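Dual specificity phosphatase 28 (Homo sapiens, PDB 5Y15) hydrolyses a synthetic aryl phosphate in vitro as a dual-specificity phosphatase, but has almost no detectable activity on phosphotyrosine and even less on phosphothreonine. Local coordinates at residues D98-L103 / L171-E176; P105-M110 / C135-M140. The protein carries 2 engineered substitutions. All coordinates share one frame; numbering follows the deposited sequence.

Contact 1: residues D98-L103 / L171-E176; sequences DLLAHL and LQKYEE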
ATOM      1  N   ASP A  98     -14.962  -9.041   1.345  1.00 41.96           N
ATOM      2  CA  ASP A  98     -15.039  -7.981   0.339  1.00 43.23           C
ATOM      3  C   ASP A  98     -13.614  -7.631  -0.064  1.00 44.81           C
ATOM      4  O   ASP A  98     -12.958  -6.780   0.535  1.00 42.00           O
ATOM      5  CB  ASP A  98     -15.795  -6.767   0.871  1.00 50.90           C
ATOM      6  CG  ASP A  98     -16.081  -5.710  -0.211  1.00 52.36           C
ATOM      7  OD1 ASP A  98     -15.806  -5.950  -1.411  1.00 50.82           O
ATOM      8  OD2 ASP A  98     -16.644  -4.646   0.139  1.00 50.04           O
ATOM      9  N   LEU A  99     -13.123  -8.307  -1.088  1.00 39.15           N
ATOM     10  CA  LEU A  99     -11.826  -7.922  -1.623  1.00 41.64           C
ATOM     11  C   LEU A  99     -11.970  -6.729  -2.559  1.00 34.39           C
ATOM     12  O   LEU A  99     -11.086  -5.862  -2.597  1.00 37.13           O
ATOM     13  CB  LEU A  99     -11.198  -9.110  -2.355  1.00 43.36           C
ATOM     14  CG  LEU A  99      -9.906  -8.924  -3.143  1.00 37.15           C
ATOM     15  CD1 LEU A  99      -8.722  -8.655  -2.228  1.00 31.18           C
ATOM     16  CD2 LEU A  99      -9.689 -10.186  -3.932  1.00 42.88           C
ATOM     17  N   LEU A 100     -13.096  -6.659  -3.275  1.00 28.56           N
ATOM     18  CA  LEU A 100     -13.331  -5.592  -4.241  1.00 35.23           C
ATOM     19  C   LEU A 100     -13.066  -4.206  -3.650  1.00 48.62           C
ATOM     20  O   LEU A 100     -12.455  -3.355  -4.303  1.00 38.08           O
ATOM     21  CB  LEU A 100     -14.765  -5.709  -4.763  1.00 32.24           C
ATOM     22  CG  LEU A 100     -15.279  -4.747  -5.829  1.00 39.76           C
ATOM     23  CD1 LEU A 100     -14.432  -4.815  -7.065  1.00 32.93           C
ATOM     24  CD2 LEU A 100     -16.696  -5.133  -6.207  1.00 40.90           C
ATOM     25  N   ALA A 101     -13.453  -3.987  -2.387  1.00 38.87           N
ATOM     26  CA  ALA A 101     -13.312  -2.661  -1.795  1.00 45.41           C
ATOM     27  C   ALA A 101     -11.861  -2.214  -1.729  1.00 44.14           C
ATOM     28  O   ALA A 101     -11.582  -1.009  -1.725  1.00 47.89           O
ATOM     29  CB  ALA A 101     -13.918  -2.643  -0.394  1.00 40.06           C
ATOM     30  N   HIS A 102     -10.931  -3.159  -1.654  1.00 39.30           N
ATOM     31  CA  HIS A 102      -9.513  -2.861  -1.563  1.00 38.43           C
ATOM     32  C   HIS A 102      -8.821  -2.775  -2.933  1.00 35.93           C
ATOM     33  O   HIS A 102      -7.628  -2.441  -2.981  1.00 33.40           O
ATOM     34  CB  HIS A 102      -8.806  -3.941  -0.736  1.00 38.48           C
ATOM     35  CG  HIS A 102      -9.271  -4.057   0.686  1.00 37.33           C
ATOM     36  ND1 HIS A 102      -8.899  -3.171   1.673  1.00 42.25           N
ATOM     37  CD2 HIS A 102     -10.018  -5.008   1.303  1.00 45.62           C
ATOM     38  CE1 HIS A 102      -9.423  -3.548   2.829  1.00 36.17           C
ATOM     39  NE2 HIS A 102     -10.099  -4.667   2.635  1.00 35.34           N
ATOM     40  N   LEU A 103      -9.495  -3.166  -4.023  1.00 27.68           N
ATOM     41  CA  LEU A 103      -8.813  -3.338  -5.317  1.00 42.70           C
ATOM     42  C   LEU A 103      -8.222  -2.032  -5.852  1.00 41.37           C
ATOM     43  O   LEU A 103      -7.013  -1.937  -6.110  1.00 40.06           O
ATOM     44  CB  LEU A 103      -9.760  -3.957  -6.348  1.00 37.43           C
ATOM     45  CG  LEU A 103     -10.063  -5.439  -6.069  1.00 36.50           C
ATOM     46  CD1 LEU A 103     -10.980  -6.055  -7.102  1.00 29.12           C
ATOM     47  CD2 LEU A 103      -8.772  -6.236  -5.994  1.00 35.08           C
ATOM     48  N   LEU A 171     -14.471  -9.876  -9.246  1.00 35.88           N
ATOM     49  CA  LEU A 171     -13.692  -9.525 -10.438  1.00 33.00           C
ATOM     50  C   LEU A 171     -14.599  -9.221 -11.624  1.00 33.19           C
ATOM     51  O   LEU A 171     -14.326  -8.305 -12.408  1.00 33.61           O
ATOM     52  CB  LEU A 171     -12.735 -10.664 -10.779  1.00 28.64           C
ATOM     53  CG  LEU A 171     -11.539 -10.734  -9.832  1.00 28.33           C
ATOM     54  CD1 LEU A 171     -10.805 -12.057  -9.976  1.00 32.51           C
ATOM     55  CD2 LEU A 171     -10.590  -9.577 -10.038  1.00 26.44           C
ATOM     56  N   GLN A 172     -15.685  -9.981 -11.776  1.00 32.04           N
ATOM     57  CA  GLN A 172     -16.623  -9.712 -12.857  1.00 34.82           C
ATOM     58  C   GLN A 172     -17.254  -8.337 -12.687  1.00 42.21           C
ATOM     59  O   GLN A 172     -17.354  -7.559 -13.650  1.00 47.92           O
ATOM     60  CB  GLN A 172     -17.707 -10.790 -12.853  1.00 37.34           C
ATOM     61  CG  GLN A 172     -17.280 -12.127 -13.452  1.00 45.24           C
ATOM     62  CD  GLN A 172     -18.399 -13.156 -13.434  1.00 56.97           C
ATOM     63  OE1 GLN A 172     -19.322 -13.069 -12.620  1.00 49.87           O
ATOM     64  NE2 GLN A 172     -18.297 -14.161 -14.297  1.00 51.01           N
ATOM     65  N   LYS A 173     -17.627  -7.994 -11.449  1.00 47.23           N
ATOM     66  CA  LYS A 173     -18.200  -6.679 -11.190  1.00 47.64           C
ATOM     67  C   LYS A 173     -17.165  -5.580 -11.392  1.00 43.41           C
ATOM     68  O   LYS A 173     -17.488  -4.499 -11.892  1.00 36.90           O
ATOM     69  CB  LYS A 173     -18.759  -6.639  -9.764  1.00 44.89           C
ATOM     70  CG  LYS A 173     -19.418  -5.320  -9.361  1.00 60.71           C
ATOM     71  CD  LYS A 173     -20.534  -4.928 -10.354  1.00 69.34           C
ATOM     72  CE  LYS A 173     -21.872  -4.656  -9.663  1.00 60.22           C
ATOM     73  NZ  LYS A 173     -21.705  -3.911  -8.374  1.00 67.69           N
ATOM     74  N   TYR A 174     -15.914  -5.840 -11.010  1.00 37.40           N
ATOM     75  CA  TYR A 174     -14.849  -4.866 -11.212  1.00 31.55           C
ATOM     76  C   TYR A 174     -14.638  -4.603 -12.695  1.00 45.71           C
ATOM     77  O   TYR A 174     -14.405  -3.460 -13.106  1.00 38.28           O
ATOM     78  CB  TYR A 174     -13.565  -5.381 -10.585  1.00 28.86           C
ATOM     79  CG  TYR A 174     -12.434  -4.388 -10.443  1.00 26.70           C
ATOM     80  CD1 TYR A 174     -12.593  -3.217  -9.715  1.00 33.57           C
ATOM     81  CD2 TYR A 174     -11.186  -4.657 -10.978  1.00 31.68           C
ATOM     82  CE1 TYR A 174     -11.538  -2.329  -9.536  1.00 41.15           C
ATOM     83  CE2 TYR A 174     -10.129  -3.783 -10.801  1.00 37.79           C
ATOM     84  CZ  TYR A 174     -10.313  -2.615 -10.096  1.00 39.77           C
ATOM     85  OH  TYR A 174      -9.258  -1.750  -9.919  1.00 35.93           O
ATOM     86  N   GLU A 175     -14.732  -5.652 -13.517  1.00 38.61           N
ATOM     87  CA  GLU A 175     -14.598  -5.456 -14.950  1.00 41.29           C
ATOM     88  C   GLU A 175     -15.720  -4.581 -15.477  1.00 44.48           C
ATOM     89  O   GLU A 175     -15.471  -3.580 -16.159  1.00 46.76           O
ATOM     90  CB  GLU A 175     -14.578  -6.798 -15.671  1.00 35.58           C
ATOM     91  CG  GLU A 175     -14.116  -6.688 -17.135  1.00 34.67           C
ATOM     92  CD  GLU A 175     -14.404  -7.939 -17.920  1.00 35.64           C
ATOM     93  OE1 GLU A 175     -15.380  -8.647 -17.588  1.00 41.23           O
ATOM     94  OE2 GLU A 175     -13.623  -8.248 -18.840  1.00 39.80           O
ATOM     95  N   GLU A 176     -16.964  -4.879 -15.089  1.00 49.49           N
ATOM     96  CA  GLU A 176     -18.038  -4.065 -15.644  1.00 50.98           C
ATOM     97  C   GLU A 176     -17.985  -2.636 -15.106  1.00 52.89           C
ATOM     98  O   GLU A 176     -18.418  -1.699 -15.788  1.00 55.53           O
ATOM     99  CB  GLU A 176     -19.394  -4.728 -15.392  1.00 56.80           C
ATOM    100  CG  GLU A 176     -20.042  -4.454 -14.051  1.00 70.77           C
ATOM    101  CD  GLU A 176     -21.386  -5.176 -13.899  1.00 79.09           C
ATOM    102  OE1 GLU A 176     -22.322  -4.882 -14.681  1.00 72.92           O
ATOM    103  OE2 GLU A 176     -21.500  -6.050 -13.004  1.00 85.71           O
TER
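Tyr174 reaches out of the helix 165-179 to be met by two leucines, Leu100 and Leu103, from the start of the helix 100-115. CG stands anti to the backbone N (chi1 -168°), which carries the ring toward Leu100 and Leu103. At the root, Tyr174 CB lies 3.7 Å from Leu100 CD1, and the same methyl comes to 3.6 Å from Tyr174 CD1, approaching the ring obliquely. Farther along, Leu103 takes over. Its CD1 methyl sits over one face of the Tyr174 ring, 4.1 Å from the centroid and only 13° off the ring normal, a CH-pi contact. Beyond the middle of the ring, Leu103 CB lies 4.0 Å from both Tyr174 CE1 and CZ. The hydroxyl at the tip is hydrogen-bonded to Glu104 OE1, so the ring is gripped along its length by hydrocarbon and at its end by a carboxylate one residue after Leu103.

A branched leucine suits both places, because one methyl can meet the aromatic while the other packs elsewhere: Leu100 CD2 touches Lys173 CG at 4.2 Å, where the aliphatic part of the lysine lies against the contact and its charged end leads away. Ahead of the leucines in sequence, Asp98 OD1 accepts from Ala101 N at 3.2 Å, a capping bond in the turn leading into the helix, with the N-H coming from above the carboxylate plane. Gln170 OE1 also accepts from the backbone N of Leu99 and Leu100. Leucine-aromatic packing of this kind joins the capped N-terminal end of one helix to the C-terminal helix within the helical side of the dual-specificity phosphatase catalytic domain.

Contact 2: residues P105-M110 / C135-M140; sequences PTCAAM and CTAYLM
A cysteine sulfur pressed against helix backbone sets this contact apart: Cys107 SG lies 3.6 Å from Tyr138 CA and equally near Tyr138 N, and 3.8 Å from Ala137 C. The cysteine side chain is short enough for the backbones to come close, Cys107 and Tyr138 being 5.2 Å apart at their CA atoms, and Ala137, with a single methyl, adds little bulk beside it.

The Tyr138 ring lies against the 105-110 segment beside Cys107 and Met110. The carbonyl oxygen of Cys107 lies at the ring edge, in its plane, 3.8 Å from Tyr138 CD1. Met110 bends at its last torsion (chi3 68°), which brings CE to 3.7 Å from Tyr138 CG, while its CB rests against CD1 and CE1. Its sulfur stands 5.0 Å from the ring centroid, an oblique Met-aromatic contact; a flexible thioether chain can follow the ring in this way. The Tyr138 hydroxyl is hydrogen-bonded to Glu111 OE1, one residue beyond Met110, so the polar end of this buried side chain is satisfied.

The axes of segments 105-110 and 135-140 come within 9.5 Å and cross at -70°. This is the packing of helices 100-115 and 130-142 beside the central mixed sheet in the alpha/beta fold of protein tyrosine phosphatases.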
ATOM      1  N   PRO A 105      -7.474   0.915  -4.459  1.00 46.92           N
ATOM      2  CA  PRO A 105      -6.311   1.406  -3.694  1.00 31.58           C
ATOM      3  C   PRO A 105      -5.096   0.477  -3.695  1.00 46.06           C
ATOM      4  O   PRO A 105      -3.971   0.952  -3.470  1.00 34.49           O
ATOM      5  CB  PRO A 105      -6.871   1.547  -2.270  1.00 35.71           C
ATOM      6  CG  PRO A 105      -8.339   1.626  -2.450  1.00 41.69           C
ATOM      7  CD  PRO A 105      -8.676   0.788  -3.612  1.00 46.19           C
ATOM      8  N   THR A 106      -5.289  -0.843  -3.818  1.00 36.56           N
ATOM      9  CA  THR A 106      -4.142  -1.751  -3.889  1.00 38.92           C
ATOM     10  C   THR A 106      -3.459  -1.661  -5.257  1.00 31.10           C
ATOM     11  O   THR A 106      -2.222  -1.594  -5.352  1.00 30.24           O
ATOM     12  CB  THR A 106      -4.607  -3.182  -3.628  1.00 33.37           C
ATOM     13  OG1 THR A 106      -5.260  -3.233  -2.363  1.00 35.77           O
ATOM     14  CG2 THR A 106      -3.429  -4.147  -3.618  1.00 23.59           C
ATOM     15  N   CYS A 107      -4.266  -1.657  -6.317  1.00 31.26           N
ATOM     16  CA  CYS A 107      -3.752  -1.545  -7.682  1.00 35.00           C
ATOM     17  C   CYS A 107      -3.008  -0.238  -7.904  1.00 32.39           C
ATOM     18  O   CYS A 107      -2.012  -0.207  -8.637  1.00 32.94           O
ATOM     19  CB  CYS A 107      -4.896  -1.669  -8.673  1.00 26.78           C
ATOM     20  SG  CYS A 107      -5.561  -3.344  -8.733  1.00 38.16           S
ATOM     21  N   ALA A 108      -3.471   0.860  -7.296  1.00 26.25           N
ATOM     22  CA  ALA A 108      -2.739   2.110  -7.498  1.00 28.93           C
ATOM     23  C   ALA A 108      -1.389   2.090  -6.801  1.00 34.89           C
ATOM     24  O   ALA A 108      -0.407   2.614  -7.327  1.00 35.96           O
ATOM     25  CB  ALA A 108      -3.567   3.304  -7.039  1.00 29.67           C
ATOM     26  N   ALA A 109      -1.299   1.491  -5.615  1.00 32.67           N
ATOM     27  CA  ALA A 109       0.012   1.372  -4.988  1.00 28.28           C
ATOM     28  C   ALA A 109       0.937   0.519  -5.839  1.00 29.60           C
ATOM     29  O   ALA A 109       2.134   0.825  -5.983  1.00 31.96           O
ATOM     30  CB  ALA A 109      -0.117   0.779  -3.573  1.00 34.84           C
ATOM     31  N   MET A 110       0.403  -0.577  -6.388  1.00 23.22           N
ATOM     32  CA  MET A 110       1.226  -1.439  -7.231  1.00 29.00           C
ATOM     33  C   MET A 110       1.725  -0.679  -8.460  1.00 33.51           C
ATOM     34  O   MET A 110       2.921  -0.739  -8.805  1.00 27.50           O
ATOM     35  CB  MET A 110       0.428  -2.684  -7.629  1.00 27.47           C
ATOM     36  CG  MET A 110       0.134  -3.654  -6.435  1.00 27.85           C
ATOM     37  SD  MET A 110      -1.124  -4.864  -6.925  1.00 30.33           S
ATOM     38  CE  MET A 110      -0.163  -5.774  -8.125  1.00 25.87           C
ATOM     39  N   CYS A 135      -3.613  -9.915  -8.552  1.00 33.54           N
ATOM     40  CA  CYS A 135      -2.847  -9.817  -9.802  1.00 38.15           C
ATOM     41  C   CYS A 135      -3.772  -9.609 -10.998  1.00 32.54           C
ATOM     42  O   CYS A 135      -3.510  -8.770 -11.875  1.00 32.13           O
ATOM     43  CB  CYS A 135      -1.998 -11.074 -10.001  1.00 24.21           C
ATOM     44  SG  CYS A 135      -0.532 -11.048  -8.983  1.00 31.95           S
ATOM     45  N   THR A 136      -4.871 -10.358 -11.044  1.00 30.42           N
ATOM     46  CA  THR A 136      -5.817 -10.209 -12.137  1.00 25.97           C
ATOM     47  C   THR A 136      -6.377  -8.791 -12.200  1.00 40.22           C
ATOM     48  O   THR A 136      -6.381  -8.144 -13.268  1.00 34.42           O
ATOM     49  CB  THR A 136      -6.936 -11.220 -11.944  1.00 26.65           C
ATOM     50  OG1 THR A 136      -6.359 -12.520 -11.864  1.00 34.25           O
ATOM     51  CG2 THR A 136      -7.922 -11.171 -13.079  1.00 26.89           C
ATOM     52  N   ALA A 137      -6.859  -8.291 -11.061  1.00 27.64           N
ATOM     53  CA  ALA A 137      -7.409  -6.940 -11.025  1.00 31.45           C
ATOM     54  C   ALA A 137      -6.361  -5.906 -11.430  1.00 29.16           C
ATOM     55  O   ALA A 137      -6.684  -4.888 -12.064  1.00 28.23           O
ATOM     56  CB  ALA A 137      -7.990  -6.654  -9.634  1.00 29.16           C
ATOM     57  N   TYR A 138      -5.108  -6.123 -11.045  1.00 23.87           N
ATOM     58  CA  TYR A 138      -4.078  -5.168 -11.420  1.00 29.66           C
ATOM     59  C   TYR A 138      -3.909  -5.140 -12.933  1.00 36.03           C
ATOM     60  O   TYR A 138      -3.800  -4.063 -13.539  1.00 29.94           O
ATOM     61  CB  TYR A 138      -2.746  -5.485 -10.729  1.00 25.32           C
ATOM     62  CG  TYR A 138      -1.627  -4.619 -11.267  1.00 28.54           C
ATOM     63  CD1 TYR A 138      -1.458  -3.316 -10.819  1.00 26.82           C
ATOM     64  CD2 TYR A 138      -0.791  -5.077 -12.280  1.00 35.26           C
ATOM     65  CE1 TYR A 138      -0.457  -2.509 -11.326  1.00 30.70           C
ATOM     66  CE2 TYR A 138       0.208  -4.260 -12.815  1.00 33.64           C
ATOM     67  CZ  TYR A 138       0.362  -2.984 -12.339  1.00 30.37           C
ATOM     68  OH  TYR A 138       1.354  -2.188 -12.860  1.00 38.84           O
ATOM     69  N   LEU A 139      -3.891  -6.318 -13.563  1.00 33.95           N
ATOM     70  CA  LEU A 139      -3.736  -6.351 -15.010  1.00 36.03           C
ATOM     71  C   LEU A 139      -4.918  -5.695 -15.711  1.00 42.72           C
ATOM     72  O   LEU A 139      -4.745  -5.027 -16.738  1.00 32.66           O
ATOM     73  CB  LEU A 139      -3.548  -7.786 -15.484  1.00 35.71           C
ATOM     74  CG  LEU A 139      -2.255  -8.413 -14.969  1.00 25.45           C
ATOM     75  CD1 LEU A 139      -2.213  -9.859 -15.411  1.00 25.75           C
ATOM     76  CD2 LEU A 139      -1.062  -7.641 -15.534  1.00 31.93           C
ATOM     77  N   MET A 140      -6.124  -5.854 -15.165  1.00 36.99           N
ATOM     78  CA  MET A 140      -7.276  -5.212 -15.784  1.00 37.51           C
ATOM     79  C   MET A 140      -7.221  -3.698 -15.637  1.00 39.40           C
ATOM     80  O   MET A 140      -7.538  -2.966 -16.581  1.00 33.22           O
ATOM     81  CB  MET A 140      -8.570  -5.710 -15.146  1.00 32.80           C
ATOM     82  CG  MET A 140      -9.148  -6.966 -15.734  1.00 38.81           C
ATOM     83  SD  MET A 140     -10.628  -7.385 -14.785  1.00 49.22           S
ATOM     84  CE  MET A 140      -9.864  -8.057 -13.422  1.00 25.59           C
TER

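Both contacts use helix 100-115, first near its start and then farther along, but they join it to different partners: contact 1 to the helix 165-179, contact 2 to the helix 130-142. The touching residues of contact 2 are all buried, close to the sheet, where Met110 also packs on Cys120 and Val122; contact 1 is only partly buried, with Lys173 at its exposed margin. Both pack a tyrosine ring, contact 1 against leucine methyls, contact 2 against a methionine, with a cysteine sulfur against backbone beside it. The Ala137 methyl of contact 2 packs against contact 1 as well, its CB lying 3.7 Å from Leu103 CD2 and 3.8 Å from Tyr174 CE2.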